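Local structure of hypothetical protein PH1789 (Pyrococcus horikoshii, 1WR2) at residues Pro114-Gly119 / Val226-Arg231; Met20-Ala25 / Pro37-Ala42; Val191-Lys196 / Asn214-Tyr219. The protein is of unknown function but has an ATP-grasp domain, built from helices packed on antiparallel sheets. One frame throughout, in Å; residues are numbered along the deposited sequence.

Contact 1: Pro114-Gly119 / Val226-Arg231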
loop_
_atom_site.group_PDB
_atom_site.type_symbol
_atom_site.label_atom_id
_atom_site.label_comp_id
_atom_site.label_asym_id
_atom_site.label_seq_id
_atom_site.Cartn_x
_atom_site.Cartn_y
_atom_site.Cartn_z
ATOM N N PRO A 114 3.839 -0.771 -12.503
ATOM C CA PRO A 114 4.917 0.009 -13.102
ATOM C C PRO A 114 6.058 0.284 -12.127
ATOM O O PRO A 114 5.904 0.151 -10.905
ATOM C CB PRO A 114 4.203 1.289 -13.528
ATOM C CG PRO A 114 3.226 1.489 -12.380
ATOM C CD PRO A 114 2.683 0.083 -12.167
ATOM N N MET A 115 7.214 0.632 -12.683
ATOM C CA MET A 115 8.369 0.992 -11.878
ATOM C C MET A 115 8.177 2.479 -11.615
ATOM O O MET A 115 8.474 3.322 -12.467
ATOM C CB MET A 115 9.663 0.751 -12.655
ATOM C CG MET A 115 10.171 -0.685 -12.593
ATOM S SD MET A 115 10.696 -1.146 -10.921
ATOM C CE MET A 115 12.283 -0.305 -10.841
ATOM N N LEU A 116 7.658 2.796 -10.436
ATOM C CA LEU A 116 7.390 4.175 -10.073
ATOM C C LEU A 116 8.648 4.984 -9.795
ATOM O O LEU A 116 9.641 4.461 -9.285
ATOM C CB LEU A 116 6.465 4.213 -8.856
ATOM C CG LEU A 116 5.085 3.579 -9.066
ATOM C CD1 LEU A 116 4.350 3.517 -7.737
ATOM C CD2 LEU A 116 4.295 4.389 -10.088
ATOM N N LYS A 117 8.609 6.264 -10.150
ATOM C CA LYS A 117 9.750 7.128 -9.905
ATOM C C LYS A 117 9.889 7.263 -8.393
ATOM O O LYS A 117 8.925 7.590 -7.696
ATOM C CB LYS A 117 9.529 8.517 -10.506
ATOM C CG LYS A 117 10.746 9.427 -10.371
ATOM C CD LYS A 117 10.351 10.890 -10.278
ATOM C CE LYS A 117 9.501 11.324 -11.456
ATOM N NZ LYS A 117 9.108 12.751 -11.319
ATOM N N PRO A 118 11.091 7.003 -7.863
ATOM C CA PRO A 118 11.278 7.120 -6.418
ATOM C C PRO A 118 11.058 8.545 -5.919
ATOM O O PRO A 118 11.213 9.513 -6.669
ATOM C CB PRO A 118 12.712 6.635 -6.216
ATOM C CG PRO A 118 13.375 6.998 -7.506
ATOM C CD PRO A 118 12.343 6.603 -8.528
ATOM N N GLY A 119 10.672 8.655 -4.652
ATOM C CA GLY A 119 10.434 9.949 -4.040
ATOM C C GLY A 119 10.657 9.786 -2.551
ATOM O O GLY A 119 11.124 8.734 -2.119
ATOM N N VAL A 226 2.427 8.989 -4.435
ATOM C CA VAL A 226 1.921 7.720 -4.942
ATOM C C VAL A 226 2.094 6.592 -3.919
ATOM O O VAL A 226 3.128 6.485 -3.262
ATOM C CB VAL A 226 2.631 7.342 -6.268
ATOM C CG1 VAL A 226 4.095 7.024 -6.017
ATOM C CG2 VAL A 226 1.922 6.179 -6.924
ATOM N N ILE A 227 1.062 5.768 -3.783
ATOM C CA ILE A 227 1.073 4.636 -2.857
ATOM C C ILE A 227 1.677 3.425 -3.565
ATOM O O ILE A 227 1.178 2.995 -4.603
ATOM C CB ILE A 227 -0.355 4.302 -2.405
ATOM C CG1 ILE A 227 -0.941 5.494 -1.641
ATOM C CG2 ILE A 227 -0.360 3.044 -1.560
ATOM C CD1 ILE A 227 -2.445 5.408 -1.427
ATOM N N VAL A 228 2.744 2.872 -3.005
ATOM C CA VAL A 228 3.411 1.736 -3.623
ATOM C C VAL A 228 2.909 0.367 -3.183
ATOM O O VAL A 228 2.815 -0.558 -3.994
ATOM C CB VAL A 228 4.932 1.836 -3.403
ATOM C CG1 VAL A 228 5.648 0.682 -4.090
ATOM C CG2 VAL A 228 5.429 3.171 -3.946
ATOM N N ASP A 229 2.592 0.223 -1.904
ATOM C CA ASP A 229 2.085 -1.048 -1.392
ATOM C C ASP A 229 1.133 -0.689 -0.261
ATOM O O ASP A 229 1.178 0.429 0.253
ATOM C CB ASP A 229 3.233 -1.905 -0.850
ATOM C CG ASP A 229 2.877 -3.383 -0.767
ATOM O OD1 ASP A 229 1.684 -3.710 -0.616
ATOM O OD2 ASP A 229 3.792 -4.226 -0.840
ATOM N N SER A 230 0.282 -1.628 0.125
ATOM C CA SER A 230 -0.679 -1.393 1.197
ATOM C C SER A 230 -1.187 -2.709 1.766
ATOM O O SER A 230 -1.254 -3.721 1.064
ATOM C CB SER A 230 -1.874 -0.587 0.677
ATOM O OG SER A 230 -2.880 -0.441 1.670
ATOM N N ARG A 231 -1.536 -2.691 3.045
ATOM C CA ARG A 231 -2.070 -3.880 3.681
ATOM C C ARG A 231 -3.276 -3.475 4.513
ATOM O O ARG A 231 -3.285 -2.417 5.149
ATOM C CB ARG A 231 -1.022 -4.558 4.569
ATOM C CG ARG A 231 -0.669 -3.800 5.822
ATOM C CD ARG A 231 0.090 -4.702 6.782
ATOM N NE ARG A 231 -0.507 -4.678 8.115
ATOM C CZ ARG A 231 -0.671 -5.756 8.878
ATOM N NH1 ARG A 231 -0.286 -6.949 8.439
ATOM N NH2 ARG A 231 -1.214 -5.639 10.084
#
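Leu116 meets Val226 and Val228 where a connecting loop passes the strand at 226-227. The backbones stay well apart: the nearest CA atoms, those of Leu116 and Val228, are 8.0 Å from each other. Segment 114-119 leaves strand 109-114 and runs as an extended loop without regular structure. Segment 226-231 is strand at both ends, with a break at Val228 and Asp229.

One methyl group bridges the gap. Leu116 points toward the strand, and its CG is anti to the carbonyl carbon (chi1 -62°), which carries CD1 out to the valines. This CD1 touches CG2 of Val226 at 3.7 Å and CG1 of the same residue at 3.9 Å. The methyl therefore rests against both branches of the valine, and the two side chains meet tip to tip. The same CD1 of Leu116 reaches Val228 CG2 at 4.0 Å. The contact is small and apolar, with 129 Å² buried in total.

Within the second segment, Asp229 turns its OD1 to the backbone N of the next residue, Ser230, at 2.6 Å. The anti lone pair is used, and the bond is bent, with an angle of 131° at the hydrogen; the other oxygen, OD2, forms a salt bridge with Lys71.

Strand 208-218 lies beside strand 225-234, and Val226 and Val228 bond through their backbones to Phe217 and Pro215. Beyond the break, Ser230 packs on Ala25 and Leu29 of helix 22-30. The loop 114-119 connects strand 109-114 of the four-stranded sheet to strand 120-129 of the six-stranded one.

Contact 2: Met20-Ala25 / Pro37-Ala42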
loop_
_atom_site.group_PDB
_atom_site.type_symbol
_atom_site.label_atom_id
_atom_site.label_comp_id
_atom_site.label_asym_id
_atom_site.label_seq_id
_atom_site.Cartn_x
_atom_site.Cartn_y
_atom_site.Cartn_z
ATOM N N MET A 20 -6.314 -8.838 3.660
ATOM C CA MET A 20 -6.509 -8.534 2.250
ATOM C C MET A 20 -5.162 -8.513 1.529
ATOM O O MET A 20 -4.169 -8.026 2.074
ATOM C CB MET A 20 -7.175 -7.165 2.089
ATOM C CG MET A 20 -8.490 -7.018 2.817
ATOM S SD MET A 20 -9.300 -5.445 2.441
ATOM C CE MET A 20 -10.004 -5.805 0.836
ATOM N N VAL A 21 -5.125 -9.033 0.304
ATOM C CA VAL A 21 -3.886 -9.025 -0.472
ATOM C C VAL A 21 -3.731 -7.636 -1.082
ATOM O O VAL A 21 -4.683 -6.869 -1.134
ATOM C CB VAL A 21 -3.890 -10.115 -1.582
ATOM C CG1 VAL A 21 -3.934 -11.503 -0.936
ATOM C CG2 VAL A 21 -5.071 -9.923 -2.501
ATOM N N GLU A 22 -2.529 -7.310 -1.535
ATOM C CA GLU A 22 -2.252 -5.986 -2.075
ATOM C C GLU A 22 -3.274 -5.420 -3.056
ATOM O O GLU A 22 -3.694 -4.278 -2.905
ATOM C CB GLU A 22 -0.865 -5.960 -2.725
ATOM C CG GLU A 22 -0.403 -4.572 -3.141
ATOM C CD GLU A 22 1.010 -4.574 -3.707
ATOM O OE1 GLU A 22 1.725 -5.590 -3.545
ATOM O OE2 GLU A 22 1.405 -3.554 -4.303
ATOM N N TYR A 23 -3.695 -6.204 -4.046
ATOM C CA TYR A 23 -4.637 -5.665 -5.016
ATOM C C TYR A 23 -6.002 -5.395 -4.418
ATOM O O TYR A 23 -6.674 -4.456 -4.834
ATOM C CB TYR A 23 -4.741 -6.569 -6.263
ATOM C CG TYR A 23 -5.616 -7.792 -6.125
ATOM C CD1 TYR A 23 -7.007 -7.697 -6.186
ATOM C CD2 TYR A 23 -5.053 -9.052 -5.936
ATOM C CE1 TYR A 23 -7.816 -8.836 -6.057
ATOM C CE2 TYR A 23 -5.846 -10.190 -5.805
ATOM C CZ TYR A 23 -7.223 -10.075 -5.864
ATOM O OH TYR A 23 -7.996 -11.197 -5.714
ATOM N N GLU A 24 -6.410 -6.189 -3.426
ATOM C CA GLU A 24 -7.721 -5.990 -2.788
ATOM C C GLU A 24 -7.688 -4.746 -1.912
ATOM O O GLU A 24 -8.645 -3.978 -1.872
ATOM C CB GLU A 24 -8.099 -7.191 -1.917
ATOM C CG GLU A 24 -8.189 -8.495 -2.676
ATOM C CD GLU A 24 -8.325 -9.691 -1.755
ATOM O OE1 GLU A 24 -7.666 -9.698 -0.694
ATOM O OE2 GLU A 24 -9.078 -10.624 -2.100
ATOM N N ALA A 25 -6.587 -4.569 -1.188
ATOM C CA ALA A 25 -6.417 -3.401 -0.327
ATOM C C ALA A 25 -6.473 -2.142 -1.192
ATOM O O ALA A 25 -7.205 -1.196 -0.889
ATOM C CB ALA A 25 -5.075 -3.478 0.400
ATOM N N PRO A 37 -1.458 4.033 -8.481
ATOM C CA PRO A 37 -1.255 3.945 -9.930
ATOM C C PRO A 37 -1.886 2.704 -10.557
ATOM O O PRO A 37 -2.203 1.732 -9.865
ATOM C CB PRO A 37 0.266 3.960 -10.057
ATOM C CG PRO A 37 0.691 3.198 -8.835
ATOM C CD PRO A 37 -0.199 3.782 -7.758
ATOM N N GLU A 38 -2.069 2.744 -11.874
ATOM C CA GLU A 38 -2.668 1.626 -12.591
ATOM C C GLU A 38 -1.826 0.363 -12.463
ATOM O O GLU A 38 -0.616 0.390 -12.693
ATOM C CB GLU A 38 -2.827 1.975 -14.074
ATOM C CG GLU A 38 -3.635 0.967 -14.882
ATOM C CD GLU A 38 -5.079 0.876 -14.424
ATOM O OE1 GLU A 38 -5.680 1.929 -14.131
ATOM O OE2 GLU A 38 -5.619 -0.246 -14.369
ATOM N N GLU A 39 -2.477 -0.735 -12.083
ATOM C CA GLU A 39 -1.833 -2.040 -11.932
ATOM C C GLU A 39 -2.818 -3.098 -12.391
ATOM O O GLU A 39 -4.025 -2.957 -12.194
ATOM C CB GLU A 39 -1.460 -2.306 -10.475
ATOM C CG GLU A 39 -0.412 -1.373 -9.931
ATOM C CD GLU A 39 -0.237 -1.499 -8.428
ATOM O OE1 GLU A 39 0.697 -0.864 -7.900
ATOM O OE2 GLU A 39 -1.029 -2.221 -7.780
ATOM N N LYS A 40 -2.311 -4.162 -13.004
ATOM C CA LYS A 40 -3.190 -5.217 -13.482
ATOM C C LYS A 40 -2.900 -6.553 -12.818
ATOM O O LYS A 40 -1.750 -6.882 -12.540
ATOM C CB LYS A 40 -3.070 -5.371 -14.999
ATOM C CG LYS A 40 -3.802 -4.321 -15.825
ATOM C CD LYS A 40 -3.050 -3.012 -15.886
ATOM C CE LYS A 40 -3.531 -2.176 -17.064
ATOM N NZ LYS A 40 -5.002 -1.963 -17.031
ATOM N N LEU A 41 -3.952 -7.320 -12.575
ATOM C CA LEU A 41 -3.814 -8.630 -11.945
ATOM C C LEU A 41 -3.827 -9.723 -13.003
ATOM O O LEU A 41 -4.874 -10.055 -13.560
ATOM C CB LEU A 41 -4.954 -8.871 -10.947
ATOM C CG LEU A 41 -4.919 -10.228 -10.232
ATOM C CD1 LEU A 41 -3.634 -10.362 -9.465
ATOM C CD2 LEU A 41 -6.106 -10.360 -9.300
ATOM N N ALA A 42 -2.659 -10.283 -13.284
ATOM C CA ALA A 42 -2.546 -11.345 -14.277
ATOM C C ALA A 42 -2.842 -12.708 -13.648
ATOM O O ALA A 42 -2.359 -13.017 -12.568
ATOM C CB ALA A 42 -1.138 -11.337 -14.880
#
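Tyr23 and Leu41 face each other between the start of helix 22-30 and the short strand 40-42, with their CA atoms 7.6 Å apart.

Leu41 lays CD2 over one face of the Tyr23 ring. The methyl sits 3.6 Å from the ring centroid and 16° off the ring normal, so this is a CH-pi contact. The ring atom closest to Leu41 CD2 is CE2 of Tyr23, at 3.5 Å. The second methyl of Leu41, CD1, approaches Tyr23 CD2 at 4.0 Å. CG of Glu24 lies against the opposite face, offset toward the rim, so the ring is held between aliphatic groups. Tyr23 CG sits between the backbone N and the carbonyl carbon (chi1 80°), which turns the ring toward the strand.

Beside this pair, Glu22 and Glu39 bring their carboxylates close, with the two OE2 atoms 4.4 Å apart. Lys26 forms salt bridges with both, which should offset the repulsion, and Glu22 also pairs with Lys62 and Lys71.

Val21 is the N-cap residue of the helix. Its backbone N donates to Glu24 OE1 at 2.8 Å and 164°.

Met64 of strand 59-64 touches both Tyr23 and Leu41, Leu111 of strand 109-114 packs on Tyr23, Glu22 and Glu39, and Ala25 lies on Ile232 of strand 225-234, so the helix start lies between two sheets.

Contact 3: Val191-Lys196 / Asn214-Tyr219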
loop_
_atom_site.group_PDB
_atom_site.type_symbol
_atom_site.label_atom_id
_atom_site.label_comp_id
_atom_site.label_asym_id
_atom_site.label_seq_id
_atom_site.Cartn_x
_atom_site.Cartn_y
_atom_site.Cartn_z
ATOM N N VAL A 191 -1.098 15.780 3.325
ATOM C CA VAL A 191 -2.280 16.166 4.082
ATOM C C VAL A 191 -3.534 15.555 3.467
ATOM O O VAL A 191 -4.426 15.093 4.178
ATOM C CB VAL A 191 -2.432 17.702 4.116
ATOM C CG1 VAL A 191 -3.785 18.079 4.683
ATOM C CG2 VAL A 191 -1.317 18.311 4.949
ATOM N N ASP A 192 -3.601 15.556 2.140
ATOM C CA ASP A 192 -4.753 14.996 1.448
ATOM C C ASP A 192 -4.858 13.484 1.695
ATOM O O ASP A 192 -5.958 12.962 1.903
ATOM C CB ASP A 192 -4.663 15.287 -0.053
ATOM C CG ASP A 192 -5.931 14.895 -0.801
ATOM O OD1 ASP A 192 -7.018 15.409 -0.449
ATOM O OD2 ASP A 192 -5.839 14.076 -1.737
ATOM N N MET A 193 -3.725 12.784 1.690
ATOM C CA MET A 193 -3.751 11.342 1.934
ATOM C C MET A 193 -4.225 11.023 3.340
ATOM O O MET A 193 -5.037 10.126 3.541
ATOM C CB MET A 193 -2.380 10.721 1.727
ATOM C CG MET A 193 -2.078 10.382 0.286
ATOM S SD MET A 193 -0.580 9.390 0.170
ATOM C CE MET A 193 0.660 10.686 0.304
ATOM N N LEU A 194 -3.718 11.762 4.319
ATOM C CA LEU A 194 -4.116 11.541 5.702
ATOM C C LEU A 194 -5.625 11.734 5.886
ATOM O O LEU A 194 -6.278 10.960 6.591
ATOM C CB LEU A 194 -3.339 12.489 6.628
ATOM C CG LEU A 194 -1.872 12.148 6.932
ATOM C CD1 LEU A 194 -1.200 13.352 7.611
ATOM C CD2 LEU A 194 -1.804 10.892 7.827
ATOM N N LEU A 195 -6.181 12.766 5.256
ATOM C CA LEU A 195 -7.617 13.031 5.385
ATOM C C LEU A 195 -8.442 11.953 4.690
ATOM O O LEU A 195 -9.488 11.548 5.188
ATOM C CB LEU A 195 -7.968 14.415 4.818
ATOM C CG LEU A 195 -7.408 15.637 5.562
ATOM C CD1 LEU A 195 -7.847 16.898 4.836
ATOM C CD2 LEU A 195 -7.902 15.662 7.012
ATOM N N LYS A 196 -7.974 11.489 3.537
ATOM C CA LYS A 196 -8.686 10.443 2.820
ATOM C C LYS A 196 -8.627 9.133 3.602
ATOM O O LYS A 196 -9.616 8.408 3.685
ATOM C CB LYS A 196 -8.111 10.282 1.405
ATOM C CG LYS A 196 -8.600 11.378 0.444
ATOM C CD LYS A 196 -7.971 11.288 -0.940
ATOM C CE LYS A 196 -8.660 12.266 -1.897
ATOM N NZ LYS A 196 -7.798 12.634 -3.050
ATOM N N ASN A 214 2.329 1.549 2.796
ATOM C CA ASN A 214 3.771 1.446 2.960
ATOM C C ASN A 214 4.339 0.517 1.893
ATOM O O ASN A 214 4.041 -0.678 1.880
ATOM C CB ASN A 214 4.059 0.901 4.362
ATOM C CG ASN A 214 5.548 0.739 4.649
ATOM O OD1 ASN A 214 6.393 1.077 3.830
ATOM N ND2 ASN A 214 5.866 0.221 5.829
ATOM N N PRO A 215 5.201 1.050 1.013
ATOM C CA PRO A 215 5.583 2.465 1.080
ATOM C C PRO A 215 4.733 3.427 0.276
ATOM O O PRO A 215 3.892 3.026 -0.528
ATOM C CB PRO A 215 7.032 2.452 0.600
ATOM C CG PRO A 215 7.030 1.368 -0.417
ATOM C CD PRO A 215 6.153 0.285 0.184
ATOM N N VAL A 216 4.955 4.709 0.532
ATOM C CA VAL A 216 4.287 5.791 -0.179
ATOM C C VAL A 216 5.432 6.704 -0.607
ATOM O O VAL A 216 6.311 7.003 0.199
ATOM C CB VAL A 216 3.357 6.620 0.733
ATOM C CG1 VAL A 216 2.891 7.871 -0.015
ATOM C CG2 VAL A 216 2.161 5.791 1.170
ATOM N N PHE A 217 5.448 7.125 -1.867
ATOM C CA PHE A 217 6.504 8.019 -2.320
ATOM C C PHE A 217 5.907 9.414 -2.425
ATOM O O PHE A 217 4.833 9.592 -3.008
ATOM C CB PHE A 217 7.053 7.613 -3.701
ATOM C CG PHE A 217 7.833 6.321 -3.712
ATOM C CD1 PHE A 217 8.502 5.873 -2.580
ATOM C CD2 PHE A 217 7.936 5.575 -4.882
ATOM C CE1 PHE A 217 9.262 4.709 -2.611
ATOM C CE2 PHE A 217 8.693 4.411 -4.922
ATOM C CZ PHE A 217 9.356 3.978 -3.784
ATOM N N VAL A 218 6.592 10.400 -1.857
ATOM C CA VAL A 218 6.119 11.777 -1.919
ATOM C C VAL A 218 7.083 12.605 -2.756
ATOM O O VAL A 218 8.274 12.691 -2.458
ATOM C CB VAL A 218 5.991 12.407 -0.515
ATOM C CG1 VAL A 218 5.471 13.835 -0.633
ATOM C CG2 VAL A 218 5.036 11.582 0.339
ATOM N N TYR A 219 6.556 13.207 -3.814
ATOM C CA TYR A 219 7.365 14.013 -4.711
ATOM C C TYR A 219 7.408 15.470 -4.274
ATOM O O TYR A 219 6.762 15.856 -3.301
ATOM C CB TYR A 219 6.825 13.884 -6.134
ATOM C CG TYR A 219 6.753 12.444 -6.600
ATOM C CD1 TYR A 219 7.897 11.647 -6.634
ATOM C CD2 TYR A 219 5.541 11.875 -6.994
ATOM C CE1 TYR A 219 7.836 10.321 -7.052
ATOM C CE2 TYR A 219 5.468 10.547 -7.412
ATOM C CZ TYR A 219 6.616 9.781 -7.441
ATOM O OH TYR A 219 6.556 8.482 -7.877
#
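Met193 carries this contact from helix 187-203 to Val216 and Val218 of strand 208-218. Along the helix, Val191 comes first and packs on Ala163, Arg164 and Ile167 of helix 160-168. Asp192 follows and turns to its own helix: its OD2 takes NZ of Lys196 at 2.8 Å through the syn lone pair. This salt bridge spans one helical turn, beside the backbone bond from Lys196 N to Asp192 O.

Met193 is the residue that points at the strand. Its chain is bent at the thioether (chi3 -80°), which brings CE round to the valines. CE of Met193 touches Val216 CG1 at 3.6 Å, and SD lies 3.8 Å from the same methyl. The methionine and the valine run alongside one another, pointing opposite ways. Met193 CE also approaches Val218 CG2, more loosely, at 4.5 Å. The helix and strand remain distant, with 10.0 Å between the CA atoms of Met193 and Val216, and the long methionine spans that gap. Leu194 packs on Ile167, while Lys196 touches Leu34.

All three touching residues are buried. Val216 and Val218 point to the helix, and Phe217 between them points away, the usual alternation of side chains along a strand. A cis peptide bond precedes Pro215, where the chain turns a corner. The arrangement is a helix packed on one face of an antiparallel sheet, an alpha+beta arrangement in the ATP-grasp domain.

In the fold
Contact 3 is the buried one, while contacts 1 and 2 are partly buried. Contacts 1 and 3 share the six-stranded sheet, since strands 225-234 and 208-218 are neighbours in it, and contact 3 is nested in the loop that contact 1 closes. Contact 2 joins a helix to an edge strand of the four-stranded sheet. It touches contact 1 where Pro37 packs on Val226 and the carboxylates of Glu22 and Asp229 come close, both paired with Lys71, but it does not touch contact 3. The chemistry follows the place: contacts 1 and 3 cross through aliphatic groups or a thioether, whereas contact 2 adds an aromatic face and carboxylates among lysines.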